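Local coordinates for putative lipoprotein (Campylobacter jejuni subsp. jejuni, PDB 2G5G) that binds a pair of cofacial haems linked to its dimerization and probably takes part in bacterial haem uptake, at residues I45-K50 with K214-A219; H56-V61 with Y123-N128; A81-A86 with G139-R144; K98-I103 with V129-K134. All blocks are in the same frame, centred on the assembly; numbering follows the deposited sequence.

Contact 1 (I45-K50 with K214-A219)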
loop_
_atom_site.group_PDB
_atom_site.type_symbol
_atom_site.label_atom_id
_atom_site.label_comp_id
_atom_site.label_asym_id
_atom_site.label_seq_id
_atom_site.Cartn_x
_atom_site.Cartn_y
_atom_site.Cartn_z
ATOM N N ILE A 45 -8.116 22.259 20.388
ATOM C CA ILE A 45 -6.758 22.728 20.162
ATOM C C ILE A 45 -6.106 21.688 19.277
ATOM O O ILE A 45 -5.988 20.526 19.664
ATOM C CB ILE A 45 -5.955 22.880 21.494
ATOM C CG1 ILE A 45 -6.583 23.955 22.379
ATOM C CG2 ILE A 45 -4.485 23.246 21.200
ATOM C CD1 ILE A 45 -6.402 23.709 23.887
ATOM N N LEU A 46 -5.721 22.082 18.065
ATOM C CA LEU A 46 -4.949 21.176 17.219
ATOM C C LEU A 46 -3.447 21.423 17.353
ATOM O O LEU A 46 -3.017 22.563 17.257
ATOM C CB LEU A 46 -5.358 21.259 15.747
ATOM C CG LEU A 46 -6.779 20.888 15.348
ATOM C CD1 LEU A 46 -7.661 22.048 15.643
ATOM C CD2 LEU A 46 -6.808 20.616 13.840
ATOM N N LEU A 47 -2.681 20.355 17.587
ATOM C CA LEU A 47 -1.216 20.427 17.786
ATOM C C LEU A 47 -0.556 19.600 16.701
ATOM O O LEU A 47 -0.670 18.349 16.689
ATOM C CB LEU A 47 -0.827 19.825 19.137
ATOM C CG LEU A 47 0.235 20.479 20.025
ATOM C CD1 LEU A 47 0.849 19.495 21.018
ATOM C CD2 LEU A 47 1.274 21.433 19.379
ATOM N N GLY A 48 0.101 20.296 15.770
ATOM C CA GLY A 48 0.712 19.668 14.609
ATOM C C GLY A 48 2.171 19.355 14.891
ATOM O O GLY A 48 2.882 20.194 15.435
ATOM N N GLU A 49 2.591 18.154 14.499
ATOM C CA GLU A 49 3.941 17.667 14.756
ATOM C C GLU A 49 4.575 17.030 13.502
ATOM O O GLU A 49 3.883 16.671 12.544
ATOM C CB GLU A 49 3.941 16.647 15.908
ATOM C CG GLU A 49 3.231 15.329 15.539
ATOM C CD GLU A 49 3.762 14.087 16.301
ATOM O OE1 GLU A 49 4.521 14.217 17.278
ATOM O OE2 GLU A 49 3.407 12.976 15.882
ATOM N N LYS A 50 5.898 16.917 13.536
ATOM C CA LYS A 50 6.631 16.027 12.634
ATOM C C LYS A 50 6.894 14.748 13.470
ATOM O O LYS A 50 7.487 14.835 14.546
ATOM C CB LYS A 50 7.944 16.695 12.219
ATOM C CG LYS A 50 8.777 15.902 11.185
ATOM C CD LYS A 50 10.032 16.696 10.817
ATOM C CE LYS A 50 10.943 15.901 9.875
ATOM N NZ LYS A 50 11.830 14.976 10.644
ATOM N N LYS A 214 -13.592 19.998 26.419
ATOM C CA LYS A 214 -12.433 20.587 25.755
ATOM C C LYS A 214 -11.465 19.477 25.356
ATOM O O LYS A 214 -11.296 18.441 26.048
ATOM C CB LYS A 214 -11.784 21.659 26.643
ATOM C CG LYS A 214 -10.841 22.599 25.866
ATOM C CD LYS A 214 -10.005 23.547 26.820
ATOM C CE LYS A 214 -10.906 24.454 27.665
ATOM N NZ LYS A 214 -11.723 25.424 26.826
ATOM N N VAL A 215 -10.813 19.666 24.216
ATOM C CA VAL A 215 -10.034 18.568 23.633
ATOM C C VAL A 215 -8.838 19.110 22.887
ATOM O O VAL A 215 -8.951 20.155 22.197
ATOM C CB VAL A 215 -10.914 17.622 22.740
ATOM C CG1 VAL A 215 -11.533 18.370 21.506
ATOM C CG2 VAL A 215 -10.123 16.342 22.274
ATOM N N LEU A 216 -7.702 18.420 23.061
ATOM C CA LEU A 216 -6.510 18.641 22.241
ATOM C C LEU A 216 -6.246 17.427 21.318
ATOM O O LEU A 216 -6.235 16.267 21.785
ATOM C CB LEU A 216 -5.285 18.889 23.133
ATOM C CG LEU A 216 -3.957 19.147 22.371
ATOM C CD1 LEU A 216 -3.093 20.158 23.053
ATOM C CD2 LEU A 216 -3.237 17.825 22.265
ATOM N N LEU A 217 -6.034 17.703 20.023
ATOM C CA LEU A 217 -5.588 16.700 19.069
ATOM C C LEU A 217 -4.078 16.787 18.852
ATOM O O LEU A 217 -3.523 17.891 18.679
ATOM C CB LEU A 217 -6.283 16.846 17.716
ATOM C CG LEU A 217 -5.862 15.897 16.561
ATOM C CD1 LEU A 217 -6.506 14.511 16.668
ATOM C CD2 LEU A 217 -6.206 16.535 15.237
ATOM N N LEU A 218 -3.425 15.630 18.874
ATOM C CA LEU A 218 -2.062 15.531 18.340
ATOM C C LEU A 218 -2.135 14.782 17.013
ATOM O O LEU A 218 -2.698 13.689 16.934
ATOM C CB LEU A 218 -1.101 14.819 19.314
ATOM C CG LEU A 218 0.346 14.657 18.815
ATOM C CD1 LEU A 218 1.033 16.023 18.795
ATOM C CD2 LEU A 218 1.118 13.622 19.711
ATOM N N ALA A 219 -1.580 15.383 15.955
ATOM C CA ALA A 219 -1.652 14.819 14.607
ATOM C C ALA A 219 -0.517 15.435 13.785
ATOM O O ALA A 219 0.125 16.368 14.211
ATOM C CB ALA A 219 -3.031 15.120 13.920
#

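Contact 2 (H56-V61 with Y123-N128)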
loop_
_atom_site.group_PDB
_atom_site.type_symbol
_atom_site.label_atom_id
_atom_site.label_comp_id
_atom_site.label_asym_id
_atom_site.label_seq_id
_atom_site.Cartn_x
_atom_site.Cartn_y
_atom_site.Cartn_z
ATOM N N HIS A 56 9.815 18.331 19.078
ATOM C CA HIS A 56 8.348 18.395 19.037
ATOM C C HIS A 56 7.774 17.655 20.212
ATOM O O HIS A 56 6.888 18.156 20.918
ATOM C CB HIS A 56 7.813 17.811 17.722
ATOM C CG HIS A 56 8.059 18.703 16.544
ATOM N ND1 HIS A 56 7.483 18.495 15.317
ATOM C CD2 HIS A 56 8.843 19.797 16.414
ATOM C CE1 HIS A 56 7.895 19.431 14.473
ATOM N NE2 HIS A 56 8.708 20.247 15.125
ATOM N N LYS A 57 8.304 16.446 20.422
ATOM C CA LYS A 57 7.853 15.616 21.524
ATOM C C LYS A 57 8.023 16.294 22.884
ATOM O O LYS A 57 7.113 16.282 23.706
ATOM C CB LYS A 57 8.441 14.206 21.366
ATOM C CG LYS A 57 7.555 13.497 20.365
ATOM C CD LYS A 57 8.271 12.789 19.301
ATOM C CE LYS A 57 7.476 12.845 18.061
ATOM N NZ LYS A 57 6.213 12.060 17.911
ATOM N N ILE A 58 9.149 16.953 23.111
ATOM C CA ILE A 58 9.306 17.744 24.331
ATOM C C ILE A 58 8.261 18.878 24.453
ATOM O O ILE A 58 7.666 19.093 25.517
ATOM C CB ILE A 58 10.754 18.316 24.475
ATOM C CG1 ILE A 58 11.774 17.170 24.504
ATOM C CG2 ILE A 58 10.847 19.134 25.746
ATOM C CD1 ILE A 58 13.222 17.580 24.144
ATOM N N SER A 59 8.076 19.618 23.358
ATOM C CA SER A 59 7.094 20.706 23.268
ATOM C C SER A 59 5.637 20.287 23.599
ATOM O O SER A 59 4.895 21.015 24.256
ATOM C CB SER A 59 7.184 21.297 21.851
ATOM O OG SER A 59 8.417 22.002 21.712
ATOM N N GLN A 60 5.262 19.106 23.143
ATOM C CA GLN A 60 3.929 18.556 23.402
ATOM C C GLN A 60 3.693 18.368 24.902
ATOM O O GLN A 60 2.649 18.729 25.413
ATOM C CB GLN A 60 3.740 17.264 22.641
ATOM C CG GLN A 60 3.828 17.432 21.159
ATOM C CD GLN A 60 4.227 16.168 20.412
ATOM O OE1 GLN A 60 4.153 15.055 20.935
ATOM N NE2 GLN A 60 4.645 16.342 19.151
ATOM N N VAL A 61 4.690 17.840 25.605
ATOM C CA VAL A 61 4.612 17.653 27.056
ATOM C C VAL A 61 4.471 18.979 27.791
ATOM O O VAL A 61 3.643 19.100 28.694
ATOM C CB VAL A 61 5.816 16.779 27.588
ATOM C CG1 VAL A 61 5.896 16.790 29.124
ATOM C CG2 VAL A 61 5.736 15.377 27.045
ATOM N N TYR A 123 6.443 8.351 21.097
ATOM C CA TYR A 123 5.140 8.669 21.700
ATOM C C TYR A 123 5.071 8.428 23.208
ATOM O O TYR A 123 4.218 8.984 23.875
ATOM C CB TYR A 123 4.013 7.976 20.920
ATOM C CG TYR A 123 3.932 8.576 19.549
ATOM C CD1 TYR A 123 4.575 7.977 18.461
ATOM C CD2 TYR A 123 3.300 9.813 19.349
ATOM C CE1 TYR A 123 4.562 8.573 17.189
ATOM C CE2 TYR A 123 3.282 10.414 18.084
ATOM C CZ TYR A 123 3.913 9.786 17.014
ATOM O OH TYR A 123 3.891 10.361 15.773
ATOM N N GLU A 124 6.012 7.659 23.752
ATOM C CA GLU A 124 5.918 7.244 25.149
ATOM C C GLU A 124 5.863 8.367 26.156
ATOM O O GLU A 124 5.086 8.297 27.107
ATOM C CB GLU A 124 7.050 6.265 25.531
ATOM C CG GLU A 124 8.432 6.880 25.642
ATOM C CD GLU A 124 9.383 6.000 26.432
ATOM O OE1 GLU A 124 9.239 4.742 26.381
ATOM O OE2 GLU A 124 10.262 6.579 27.109
ATOM N N GLN A 125 6.695 9.386 25.968
ATOM C CA GLN A 125 6.794 10.470 26.936
ATOM C C GLN A 125 5.460 11.207 27.002
ATOM O O GLN A 125 4.924 11.418 28.090
ATOM C CB GLN A 125 7.932 11.440 26.574
ATOM C CG GLN A 125 8.256 12.499 27.645
ATOM C CD GLN A 125 9.240 13.564 27.155
ATOM O OE1 GLN A 125 9.699 13.529 26.001
ATOM N NE2 GLN A 125 9.568 14.518 28.031
ATOM N N PHE A 126 4.933 11.583 25.838
ATOM C CA PHE A 126 3.693 12.362 25.788
ATOM C C PHE A 126 2.494 11.529 26.259
ATOM O O PHE A 126 1.698 11.984 27.106
ATOM C CB PHE A 126 3.434 12.877 24.373
ATOM C CG PHE A 126 2.143 13.662 24.231
ATOM C CD1 PHE A 126 2.000 14.888 24.854
ATOM C CD2 PHE A 126 1.094 13.172 23.453
ATOM C CE1 PHE A 126 0.820 15.621 24.716
ATOM C CE2 PHE A 126 -0.092 13.915 23.287
ATOM C CZ PHE A 126 -0.219 15.133 23.931
ATOM N N VAL A 127 2.380 10.322 25.713
ATOM C CA VAL A 127 1.232 9.471 26.001
ATOM C C VAL A 127 1.198 9.049 27.485
ATOM O O VAL A 127 0.118 8.895 28.046
ATOM C CB VAL A 127 1.155 8.250 25.078
ATOM C CG1 VAL A 127 0.007 7.348 25.491
ATOM C CG2 VAL A 127 0.970 8.669 23.632
ATOM N N ASN A 128 2.366 8.900 28.115
ATOM C CA ASN A 128 2.423 8.553 29.536
ATOM C C ASN A 128 1.897 9.651 30.399
ATOM O O ASN A 128 1.058 9.391 31.256
ATOM C CB ASN A 128 3.832 8.139 30.007
ATOM C CG ASN A 128 4.044 6.643 29.943
ATOM O OD1 ASN A 128 4.140 6.060 28.859
ATOM N ND2 ASN A 128 4.107 6.004 31.113
#

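Contact 3 (A81-A86 with G139-R144)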
loop_
_atom_site.group_PDB
_atom_site.type_symbol
_atom_site.label_atom_id
_atom_site.label_comp_id
_atom_site.label_asym_id
_atom_site.label_seq_id
_atom_site.Cartn_x
_atom_site.Cartn_y
_atom_site.Cartn_z
ATOM N N ALA A 81 -7.156 13.721 21.940
ATOM C CA ALA A 81 -7.419 12.843 20.808
ATOM C C ALA A 81 -6.094 12.620 20.084
ATOM O O ALA A 81 -5.244 13.506 20.024
ATOM C CB ALA A 81 -8.458 13.494 19.856
ATOM N N LEU A 82 -5.930 11.434 19.527
ATOM C CA LEU A 82 -4.667 11.034 18.919
ATOM C C LEU A 82 -4.884 10.515 17.517
ATOM O O LEU A 82 -5.638 9.552 17.298
ATOM C CB LEU A 82 -3.929 9.993 19.797
ATOM C CG LEU A 82 -3.375 10.413 21.164
ATOM C CD1 LEU A 82 -2.780 9.220 21.924
ATOM C CD2 LEU A 82 -2.359 11.531 21.052
ATOM N N GLU A 83 -4.225 11.150 16.542
ATOM C CA GLU A 83 -4.183 10.588 15.189
ATOM C C GLU A 83 -3.684 9.132 15.273
ATOM O O GLU A 83 -4.030 8.308 14.421
ATOM C CB GLU A 83 -3.218 11.390 14.293
ATOM C CG GLU A 83 -3.011 10.776 12.874
ATOM C CD GLU A 83 -1.876 11.435 12.063
ATOM O OE1 GLU A 83 -1.220 12.372 12.550
ATOM O OE2 GLU A 83 -1.645 10.988 10.934
HETATM N N MSE A 84 -2.877 8.808 16.284
HETATM C CA MSE A 84 -2.293 7.438 16.274
HETATM C C MSE A 84 -3.186 6.311 16.742
HETATM O O MSE A 84 -2.815 5.143 16.628
HETATM C CB MSE A 84 -0.848 7.311 16.804
HETATM C CG MSE A 84 -0.242 8.283 17.804
HETATM SE SE MSE A 84 -0.444 10.267 17.701
HETATM C CE MSE A 84 0.013 10.690 15.833
ATOM N N LEU A 85 -4.390 6.643 17.208
ATOM C CA LEU A 85 -5.366 5.614 17.555
ATOM C C LEU A 85 -6.621 5.802 16.763
ATOM O O LEU A 85 -7.055 6.946 16.522
ATOM C CB LEU A 85 -5.645 5.612 19.058
ATOM C CG LEU A 85 -4.456 5.183 19.907
ATOM C CD1 LEU A 85 -4.602 5.559 21.364
ATOM C CD2 LEU A 85 -4.241 3.665 19.762
ATOM N N ALA A 86 -7.219 4.691 16.343
ATOM C CA ALA A 86 -8.476 4.750 15.616
ATOM C C ALA A 86 -9.670 5.003 16.535
ATOM O O ALA A 86 -9.666 4.558 17.686
ATOM C CB ALA A 86 -8.699 3.464 14.794
ATOM N N GLY A 139 -9.444 7.951 20.485
ATOM C CA GLY A 139 -9.022 7.567 19.122
ATOM C C GLY A 139 -9.655 8.503 18.114
ATOM O O GLY A 139 -10.867 8.697 18.128
ATOM N N ALA A 140 -8.830 9.149 17.276
ATOM C CA ALA A 140 -9.328 10.196 16.387
ATOM C C ALA A 140 -9.514 9.689 14.980
ATOM O O ALA A 140 -10.302 10.234 14.218
ATOM C CB ALA A 140 -8.352 11.431 16.394
ATOM N N ASN A 141 -8.801 8.623 14.638
ATOM C CA ASN A 141 -8.564 8.266 13.232
ATOM C C ASN A 141 -9.445 7.124 12.665
ATOM O O ASN A 141 -10.190 6.443 13.388
ATOM C CB ASN A 141 -7.081 7.870 13.105
ATOM C CG ASN A 141 -6.456 8.260 11.752
ATOM O OD1 ASN A 141 -7.150 8.508 10.775
ATOM N ND2 ASN A 141 -5.130 8.308 11.720
ATOM N N LEU A 142 -9.344 6.932 11.355
ATOM C CA LEU A 142 -9.805 5.721 10.664
ATOM C C LEU A 142 -9.108 4.458 11.188
ATOM O O LEU A 142 -7.957 4.523 11.593
ATOM C CB LEU A 142 -9.436 5.835 9.181
ATOM C CG LEU A 142 -10.456 6.247 8.118
ATOM C CD1 LEU A 142 -11.687 6.997 8.623
ATOM C CD2 LEU A 142 -9.736 6.984 6.976
ATOM N N SER A 143 -9.787 3.310 11.138
ATOM C CA SER A 143 -9.100 2.022 11.346
ATOM C C SER A 143 -8.331 1.598 10.072
ATOM O O SER A 143 -8.613 2.095 8.992
ATOM C CB SER A 143 -10.108 0.924 11.704
ATOM O OG SER A 143 -10.999 0.715 10.635
ATOM N N ARG A 144 -7.363 0.693 10.222
ATOM C CA ARG A 144 -6.693 0.004 9.084
ATOM C C ARG A 144 -7.696 -0.515 8.071
ATOM O O ARG A 144 -7.570 -0.270 6.868
ATOM C CB ARG A 144 -5.861 -1.189 9.576
ATOM C CG ARG A 144 -4.602 -0.847 10.362
ATOM C CD ARG A 144 -3.386 -0.732 9.454
ATOM N NE ARG A 144 -2.142 -0.669 10.223
ATOM C CZ ARG A 144 -1.457 -1.738 10.630
ATOM N NH1 ARG A 144 -1.885 -2.971 10.357
ATOM N NH2 ARG A 144 -0.342 -1.584 11.326
HETATM O O HOH W 1 -2.902 8.955 9.818
#

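Contact 4 (K98-I103 with V129-K134)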
loop_
_atom_site.group_PDB
_atom_site.type_symbol
_atom_site.label_atom_id
_atom_site.label_comp_id
_atom_site.label_asym_id
_atom_site.label_seq_id
_atom_site.Cartn_x
_atom_site.Cartn_y
_atom_site.Cartn_z
ATOM N N LYS A 98 -10.804 3.768 32.559
ATOM C CA LYS A 98 -11.420 3.201 33.759
ATOM C C LYS A 98 -10.362 2.512 34.632
ATOM O O LYS A 98 -10.297 2.780 35.834
ATOM C CB LYS A 98 -12.532 2.230 33.349
ATOM C CG LYS A 98 -13.430 1.736 34.492
ATOM C CD LYS A 98 -14.813 1.307 33.984
ATOM C CE LYS A 98 -15.597 2.500 33.395
ATOM N NZ LYS A 98 -17.064 2.426 33.690
ATOM N N ASN A 99 -9.517 1.678 34.015
ATOM C CA ASN A 99 -8.481 0.899 34.722
ATOM C C ASN A 99 -7.140 1.602 34.874
ATOM O O ASN A 99 -6.121 0.956 35.146
ATOM C CB ASN A 99 -8.210 -0.444 34.035
ATOM C CG ASN A 99 -9.457 -1.173 33.643
ATOM O OD1 ASN A 99 -10.485 -1.069 34.295
ATOM N ND2 ASN A 99 -9.379 -1.908 32.554
ATOM N N LYS A 100 -7.148 2.916 34.698
ATOM C CA LYS A 100 -5.962 3.762 34.796
ATOM C C LYS A 100 -4.951 3.345 35.880
ATOM O O LYS A 100 -3.756 3.164 35.602
ATOM C CB LYS A 100 -6.425 5.194 35.051
ATOM C CG LYS A 100 -5.441 6.233 34.665
ATOM C CD LYS A 100 -6.060 7.620 34.734
ATOM C CE LYS A 100 -6.825 7.962 33.456
ATOM N NZ LYS A 100 -6.790 9.442 33.313
ATOM N N LYS A 101 -5.442 3.198 37.106
ATOM C CA LYS A 101 -4.594 2.939 38.276
ATOM C C LYS A 101 -4.054 1.508 38.311
ATOM O O LYS A 101 -3.213 1.169 39.143
ATOM C CB LYS A 101 -5.385 3.225 39.547
ATOM C CG LYS A 101 -5.661 4.698 39.799
ATOM C CD LYS A 101 -6.898 4.838 40.670
ATOM C CE LYS A 101 -6.758 6.001 41.641
ATOM N NZ LYS A 101 -7.720 5.910 42.776
ATOM N N THR A 102 -4.542 0.690 37.381
ATOM C CA THR A 102 -4.260 -0.745 37.301
ATOM C C THR A 102 -3.295 -1.086 36.138
ATOM O O THR A 102 -2.735 -2.183 36.062
ATOM C CB THR A 102 -5.622 -1.514 37.243
ATOM O OG1 THR A 102 -5.895 -2.078 38.534
ATOM C CG2 THR A 102 -5.668 -2.593 36.168
ATOM N N ILE A 103 -3.089 -0.114 35.254
ATOM C CA ILE A 103 -2.158 -0.258 34.141
ATOM C C ILE A 103 -0.824 0.376 34.535
ATOM O O ILE A 103 -0.768 1.529 34.961
ATOM C CB ILE A 103 -2.742 0.378 32.863
ATOM C CG1 ILE A 103 -4.069 -0.295 32.501
ATOM C CG2 ILE A 103 -1.766 0.259 31.717
ATOM C CD1 ILE A 103 -5.096 0.636 31.915
ATOM N N VAL A 129 2.373 10.877 30.150
ATOM C CA VAL A 129 1.926 12.057 30.873
ATOM C C VAL A 129 0.425 12.272 30.673
ATOM O O VAL A 129 -0.291 12.634 31.622
ATOM C CB VAL A 129 2.714 13.335 30.463
ATOM C CG1 VAL A 129 2.201 14.530 31.212
ATOM C CG2 VAL A 129 4.193 13.170 30.762
ATOM N N VAL A 130 -0.044 12.042 29.448
ATOM C CA VAL A 130 -1.475 12.198 29.144
ATOM C C VAL A 130 -2.306 11.149 29.897
ATOM O O VAL A 130 -3.230 11.501 30.668
ATOM C CB VAL A 130 -1.766 12.154 27.634
ATOM C CG1 VAL A 130 -3.277 12.085 27.367
ATOM C CG2 VAL A 130 -1.181 13.411 26.968
ATOM N N PHE A 131 -1.947 9.888 29.669
ATOM C CA PHE A 131 -2.682 8.762 30.198
ATOM C C PHE A 131 -2.919 8.829 31.702
ATOM O O PHE A 131 -4.037 8.544 32.126
ATOM C CB PHE A 131 -2.064 7.425 29.802
ATOM C CG PHE A 131 -2.910 6.254 30.192
ATOM C CD1 PHE A 131 -4.026 5.899 29.421
ATOM C CD2 PHE A 131 -2.637 5.536 31.362
ATOM C CE1 PHE A 131 -4.833 4.828 29.781
ATOM C CE2 PHE A 131 -3.442 4.470 31.737
ATOM C CZ PHE A 131 -4.539 4.103 30.941
ATOM N N TYR A 132 -1.907 9.259 32.476
ATOM C CA TYR A 132 -1.976 9.291 33.957
ATOM C C TYR A 132 -2.498 10.566 34.589
ATOM O O TYR A 132 -2.579 10.664 35.830
ATOM C CB TYR A 132 -0.629 8.883 34.583
ATOM C CG TYR A 132 -0.286 7.456 34.231
ATOM C CD1 TYR A 132 0.719 7.172 33.299
ATOM C CD2 TYR A 132 -1.015 6.387 34.768
ATOM C CE1 TYR A 132 1.018 5.856 32.935
ATOM C CE2 TYR A 132 -0.721 5.059 34.410
ATOM C CZ TYR A 132 0.307 4.801 33.506
ATOM O OH TYR A 132 0.613 3.506 33.141
ATOM N N SER A 133 -2.841 11.555 33.760
ATOM C CA SER A 133 -3.457 12.769 34.266
ATOM C C SER A 133 -4.951 12.483 34.355
ATOM O O SER A 133 -5.374 11.350 34.259
ATOM C CB SER A 133 -3.205 13.952 33.304
ATOM O OG SER A 133 -3.726 13.645 32.007
ATOM N N LYS A 134 -5.748 13.529 34.483
ATOM C CA LYS A 134 -7.197 13.404 34.465
ATOM C C LYS A 134 -7.802 13.329 33.056
ATOM O O LYS A 134 -9.029 13.208 32.905
ATOM C CB LYS A 134 -7.777 14.572 35.247
ATOM C CG LYS A 134 -7.490 14.459 36.746
ATOM C CD LYS A 134 -7.981 15.669 37.465
ATOM C CE LYS A 134 -8.159 15.328 38.924
ATOM N NZ LYS A 134 -9.129 16.223 39.603
#

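Contact 1 (I45-K50 with K214-A219)
Ile-45 opens, against Val-215 and Leu-217, a ladder of five backbone hydrogen bonds that joins strand 45-49 to strand 214-219 in parallel. Ile-45 N donates to Val-215 O at 2.9 Å, and Ile-45 O accepts from Leu-217 N at 2.8 Å. Leu-47 repeats the pattern with Leu-217 O and Ala-219 N, and Glu-49 N closes it on Ala-219 O at 3.1 Å. The carbonyl of Ile-45 also receives a CA-H contact from Leu-216 CA, at 3.2 Å.

Apolar contact is concentrated on the face that carries Ile-45, Leu-47, Leu-216 and Leu-218. There Ile-45 CG2 meets Leu-216 CD1 at 3.9 Å, and Leu-47 CD1 meets Leu-218 CD1 at 4.1 Å. On the other face Leu-46 CD2 and Leu-217 CD2 touch more loosely, at 4.4 Å.

Glu-49 has its CG between the backbone N and the carbonyl carbon (chi1 68°), where it lies 4.0 Å from Leu-218 CD1, the two side chains crossing at about a right angle. Its buried carboxylate is held from elsewhere: OE1 by Lys-57 and Gln-60, OE2 by His-51 and Tyr-123.

With strand 243-248 bonded to the far edge of 45-49, and helices 54-73 and 230-236 packed on the two faces, this is the parallel core of an alpha/beta fold whose polar cluster gathers at the C-terminal end of a strand.

Contact 2 (H56-V61 with Y123-N128)
Lys-57 and Tyr-123 meet where helices 54-73 and 124-131 pack in nearly the same direction, side by side on one face of the central sheet of this alpha/beta fold, both reaching strand 214-220 through Leu-218. The short helical segments run 13° from parallel, with axes 9.0 Å apart.

The polar component is a cation-pi interaction. Lys-57 bends at chi2, chi3 and chi4, and its NZ comes to rest 3.7 Å from the centroid of the Tyr-123 ring, over one face and offset toward the rim at CE2 and CZ. The same ammonium bonds to the carbonyls of His-51 and Asp-122, so the buried charge has several oxygen partners besides the ring. Glu-49 takes the polar ends of Lys-57, Tyr-123 and Gln-60 alike.

Packing supplies the rest. Phe-126 crosses Gln-60 at about a right angle, its ring plane 82° from the amide plane. Further along, Val-61 CG2 is wedged against Phe-126 CA and the extended chain of Gln-125, touching Gln-125 CG at 3.9 Å. The anti placement of Phe-126 CG relative to its backbone N (chi1 178°) carries the ring to Gln-60, where Gln-60 CB sits 3.7 Å from Phe-126 CD1.

Contact 3 (A81-A86 with G139-R144)
A beta bulge separates the parallel pairing of Leu-82 with Gly-139 from that of Ala-86 with Asn-141, the register shifting by two residues as segment 81-86 turns its corner. Ala-140 N donates to Leu-82 O at 3.2 Å from above the carbonyl plane, while Leu-85 N, closing a type I turn, approaches from the opposite face. Leu-85 O then accepts from Asn-141 N at 3.1 Å, in its carbonyl plane and on a lone pair, with a weaker bond from Ala-140 N.

Gly-139 brings its CA within 3.4 Å of Ala-86 O, on the side where a side chain would otherwise project. Alanines pack around the bulge: Ala-81 CB lies 4.0 Å from Ala-140 CB, and Ala-86 CB rests against the carbonyl of Leu-142.

Strand 137-141 is an outermost strand of the sheet within this chain, and its end leads toward the haem. Asn-141, with its side chain about 6 Å from the ligand, runs beside Glu-83 and points the same way. Its ND2 donates to Glu-83 O at 2.9 Å, in the carbonyl plane and on a lone pair, and also to a water. That water donates to Glu-83 OE2 at 2.6 Å, while Glu-83 OE1 accepts from Gly-220 N. Asn-141 OD1 turns back to the following N-H of Leu-142, and Ser-143 then caps the helix that carries Ile-147, Thr-148 and Tyr-151 of the haem pocket.

Contact 4 (K98-I103 with V129-K134)
Lys-100 lays its aliphatic chain past Phe-131, the two side chains running in opposite directions, with Lys-100 CG 4.0 Å from Phe-131 CE2. CG is anti to the backbone N (chi1 -158°), and a bend at chi3 brings CE close to Phe-131 O, at the end of helix 124-131. There NZ donates to Ser-133 O at 2.6 Å and, more weakly, to Phe-131 O at 3.1 Å. A further bond goes to the carbonyl of Ser-135.

Ile-103 approaches the same ring at its edge: CD1 lies 3.6 Å from Phe-131 CZ, near the ring plane, and the side chains cross at about a right angle. Helices 90-98 and 108-111 also border this apolar patch, through Ala-96 and Leu-108.

Tyr-132 makes the second polar link. Its OH donates to Ile-103 O at 3.0 Å from well above the carbonyl plane, and Phe-131 CD2 sits over the centre of its ring. Within segment 129-134, Ser-133 OG donates to Val-130 O at 2.6 Å, the carbonyl that also accepts from Ser-133 N.

The loop after helix 90-98 is thus fastened to the C-terminal end of another helix by a cation among backbone oxygens. The carbonyls at and just beyond the helix end, near the negative end of its dipole, would favour the charged form of the lysine.

In the fold
Contacts 1 and 3 belong to one sheet: strand 214-220 pairs with 44-49 on one edge and with 78-82 on the other, where Leu-216 O lies 2.7 Å from Ala-81 N. Contact 2 covers the same sheet and joins contact 1 through Glu-49, and it touches contact 3 where Tyr-123 CE2 meets the selenium of selenomethionine Met-84 at 3.7 Å. Contact 4 continues helix 124-131 outward, its centre about 15 Å from that of contact 2. Closeness to the haem is graded: the side chain of Asn-141 in contact 3 lies about 6 Å from it, Tyr-123 about 11 Å and Glu-49 about 12 Å, whereas contact 4 is a peripheral tie.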